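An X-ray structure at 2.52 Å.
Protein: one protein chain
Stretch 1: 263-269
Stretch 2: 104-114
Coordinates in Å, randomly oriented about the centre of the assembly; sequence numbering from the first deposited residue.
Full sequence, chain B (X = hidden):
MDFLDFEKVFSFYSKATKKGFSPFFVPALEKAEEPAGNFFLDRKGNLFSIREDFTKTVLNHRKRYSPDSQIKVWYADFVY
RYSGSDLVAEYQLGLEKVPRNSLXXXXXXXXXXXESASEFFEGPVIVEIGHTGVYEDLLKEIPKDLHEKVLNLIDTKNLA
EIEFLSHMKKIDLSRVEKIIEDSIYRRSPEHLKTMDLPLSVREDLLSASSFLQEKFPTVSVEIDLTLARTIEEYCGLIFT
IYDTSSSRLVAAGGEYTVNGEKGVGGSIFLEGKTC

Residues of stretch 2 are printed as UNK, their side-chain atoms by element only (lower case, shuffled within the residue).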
# COMPACT_ATOMS: atom_id res chain seq x y z
N GLY B 263 -7.93 13.83 32.82
CA GLY B 263 -7.85 15.03 31.99
C GLY B 263 -9.20 15.51 31.50
O GLY B 263 -10.17 14.80 31.65
N VAL B 264 -9.26 16.72 30.94
CA VAL B 264 -10.45 17.26 30.29
C VAL B 264 -10.02 17.85 28.98
O VAL B 264 -8.88 18.32 28.84
CB VAL B 264 -11.03 18.52 30.98
CG1 VAL B 264 -12.57 18.53 30.96
CG2 VAL B 264 -10.40 18.81 32.30
N GLY B 265 -10.96 17.92 28.05
CA GLY B 265 -10.69 18.47 26.75
C GLY B 265 -11.99 18.83 26.11
O GLY B 265 -13.04 18.43 26.57
N GLY B 266 -11.88 19.59 25.03
CA GLY B 266 -13.02 20.11 24.32
C GLY B 266 -12.52 20.46 22.95
O GLY B 266 -11.36 20.79 22.78
N SER B 267 -13.44 20.40 21.99
CA SER B 267 -13.19 20.57 20.58
C SER B 267 -14.28 21.45 20.04
O SER B 267 -15.45 21.33 20.44
CB SER B 267 -13.34 19.21 19.89
OG SER B 267 -12.08 18.66 19.55
N ILE B 268 -13.93 22.28 19.07
CA ILE B 268 -14.92 22.91 18.25
C ILE B 268 -14.75 22.52 16.80
O ILE B 268 -13.62 22.45 16.29
CB ILE B 268 -14.84 24.40 18.37
CG1 ILE B 268 -15.28 24.88 19.73
CG2 ILE B 268 -15.67 25.07 17.25
CD1 ILE B 268 -14.75 26.21 20.05
N PHE B 269 -15.89 22.32 16.13
CA PHE B 269 -15.94 22.07 14.68
C PHE B 269 -16.29 23.30 13.81
O PHE B 269 -17.43 23.76 13.81
CB PHE B 269 -16.90 20.91 14.41
CG PHE B 269 -16.87 19.82 15.47
CD1 PHE B 269 -15.75 18.99 15.60
CD2 PHE B 269 -17.96 19.62 16.33
CE1 PHE B 269 -15.70 17.95 16.58
CE2 PHE B 269 -17.95 18.60 17.32
CZ PHE B 269 -16.79 17.76 17.44
N UNK B 104 -12.76 22.98 38.66
CA UNK B 104 -12.34 24.30 38.19
C UNK B 104 -11.54 24.25 36.89
O UNK B 104 -11.63 25.18 36.06
c UNK B 104 -11.54 25.01 39.26
c UNK B 104 -12.41 25.56 40.36
o UNK B 104 -13.57 25.12 40.46
o UNK B 104 -12.03 26.43 41.18
N UNK B 105 -10.81 23.15 36.69
CA UNK B 105 -10.06 22.91 35.45
C UNK B 105 -10.97 22.60 34.27
O UNK B 105 -10.72 23.10 33.17
o UNK B 105 -7.30 23.35 35.97
c UNK B 105 -9.04 21.81 35.64
c UNK B 105 -7.83 22.30 36.36
o UNK B 105 -7.34 21.71 37.34
N UNK B 106 -12.01 21.80 34.52
CA UNK B 106 -12.98 21.45 33.50
C UNK B 106 -13.77 22.68 33.15
O UNK B 106 -14.04 22.92 31.97
o UNK B 106 -13.27 19.23 34.43
c UNK B 106 -13.95 20.36 33.97
N UNK B 107 -14.16 23.45 34.17
CA UNK B 107 -14.89 24.70 33.92
C UNK B 107 -14.16 25.73 33.04
O UNK B 107 -14.79 26.34 32.18
c UNK B 107 -16.16 24.38 36.13
c UNK B 107 -15.36 25.34 35.22
c UNK B 107 -16.18 24.85 37.60
c UNK B 107 -17.58 24.16 35.59
N UNK B 108 -12.85 25.88 33.23
CA UNK B 108 -12.01 26.73 32.41
C UNK B 108 -12.04 26.29 30.94
O UNK B 108 -12.18 27.13 30.04
o UNK B 108 -7.29 27.46 32.77
c UNK B 108 -8.40 28.02 32.76
o UNK B 108 -8.62 29.11 33.33
c UNK B 108 -9.54 27.35 32.03
c UNK B 108 -10.58 26.75 32.96
N UNK B 109 -11.92 24.99 30.69
CA UNK B 109 -12.09 24.47 29.33
C UNK B 109 -13.46 24.86 28.80
O UNK B 109 -13.56 25.52 27.78
c UNK B 109 -10.46 22.56 29.66
c UNK B 109 -12.23 22.44 27.80
c UNK B 109 -11.89 22.94 29.24
N UNK B 110 -14.51 24.49 29.52
CA UNK B 110 -15.87 24.79 29.09
C UNK B 110 -16.00 26.24 28.75
O UNK B 110 -16.65 26.61 27.77
c UNK B 110 -16.87 24.49 30.20
c UNK B 110 -18.68 23.32 31.20
c UNK B 110 -17.66 23.19 30.15
c UNK B 110 -18.28 22.96 28.80
N UNK B 111 -15.38 27.09 29.55
CA UNK B 111 -15.66 28.49 29.45
C UNK B 111 -15.13 29.01 28.13
O UNK B 111 -15.84 29.72 27.42
c UNK B 111 -15.20 29.24 30.70
o UNK B 111 -15.65 32.02 30.09
c UNK B 111 -14.10 30.27 30.52
o UNK B 111 -13.87 31.86 28.76
c UNK B 111 -14.57 31.47 29.74
N UNK B 112 -13.92 28.58 27.76
CA UNK B 112 -13.35 28.92 26.45
C UNK B 112 -14.13 28.33 25.24
O UNK B 112 -14.43 29.05 24.30
c UNK B 112 -9.73 28.62 27.71
c UNK B 112 -11.09 29.23 27.48
c UNK B 112 -11.86 28.52 26.39
c UNK B 112 -11.24 28.81 25.05
N UNK B 113 -14.46 27.04 25.28
CA UNK B 113 -15.17 26.40 24.17
C UNK B 113 -16.54 27.07 24.00
O UNK B 113 -16.91 27.47 22.90
c UNK B 113 -16.28 24.27 23.31
c UNK B 113 -12.88 24.75 23.65
c UNK B 113 -14.01 24.06 24.25
c UNK B 113 -15.33 24.85 24.36
N UNK B 114 -17.30 27.20 25.09
CA UNK B 114 -18.63 27.82 25.02
C UNK B 114 -18.51 29.26 24.52
O UNK B 114 -19.22 29.65 23.57
c UNK B 114 -19.78 26.38 26.79
c UNK B 114 -19.38 27.80 26.39
c UNK B 114 -20.60 28.74 26.41

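Position 104 carries two carbons, the second bearing two oxygens, a short carboxylate that lies beyond reach of the strand: Asp-104. Position 105 repeats that pattern of two carbons and two oxygens. Its CA-to-CB bond points toward the strand but its end leads away, leaving the backbone C to meet Val-264 CG2 at 4.3 Å; this is Asp-105.

Position 106 has one carbon and one oxygen, and that oxygen lies 3.6 Å from Val-264 CG2, so the residue is Ser-106. Its OG is hydrogen-bonded elsewhere in the structure, which lets it sit against a methyl without an unmet polar need. The backbones come close here, with Ser-106 CA 5.9 Å from Val-264 CA.

Position 107 shows four carbons forked at the second, pointing away from the strand: Leu-107. Position 108 has three carbons, the third with two oxygens, and is out of reach: Glu-108.

At position 109 one carbon carries two more, a fork at the first atom directed toward the strand, with one methyl close to Val-264 and the other over the glycines. It is Val-109, in the t rotamer; CG2 stands 4.3 Å from Val-264 CB, and CG1 lies 4.0 Å from both Gly-265 C and Gly-266 N.

Position 110, four carbons forked at the second and pointing away, is Leu-110. Position 111 has three carbons ending in two oxygens, far from the strand: Glu-111. Position 112 has four carbons forked at the first, one arm two carbons long, set sideways and without contact: Ile-112.

Position 113 has the same fork and arm but points toward the strand, reaching Gly-266, Ser-267 and Ile-268. This is Ile-113: CG1 lies 4.1 Å from Gly-266 CA, and CG2 lies 3.8 Å from Ile-268 CG1. Position 114, one carbon carrying two, points away: Val-114.

The helix and strand run nearly parallel, 6° apart, with axes approaching to 8.1 Å. No hydrogen bond crosses between them; the contact is packing, burying 337 Å² in all. Val-109 and Ile-113, one helical turn apart, supply most of the helix's share, while Val-264 and Ile-268 point toward it from the strand. Between those two, Gly-266 leaves the space that the helix fills: an ideal CB there would point toward the helix and lie 2.9 Å from Ile-113 CG1, a clash, and a tight 3.3 Å from Val-109 CG1. The rule is branched side chains on one helix face, set against a strand whose middle inward position has no side chain.

Stretch 2, residues 104-114: DDSLEVLEIIV
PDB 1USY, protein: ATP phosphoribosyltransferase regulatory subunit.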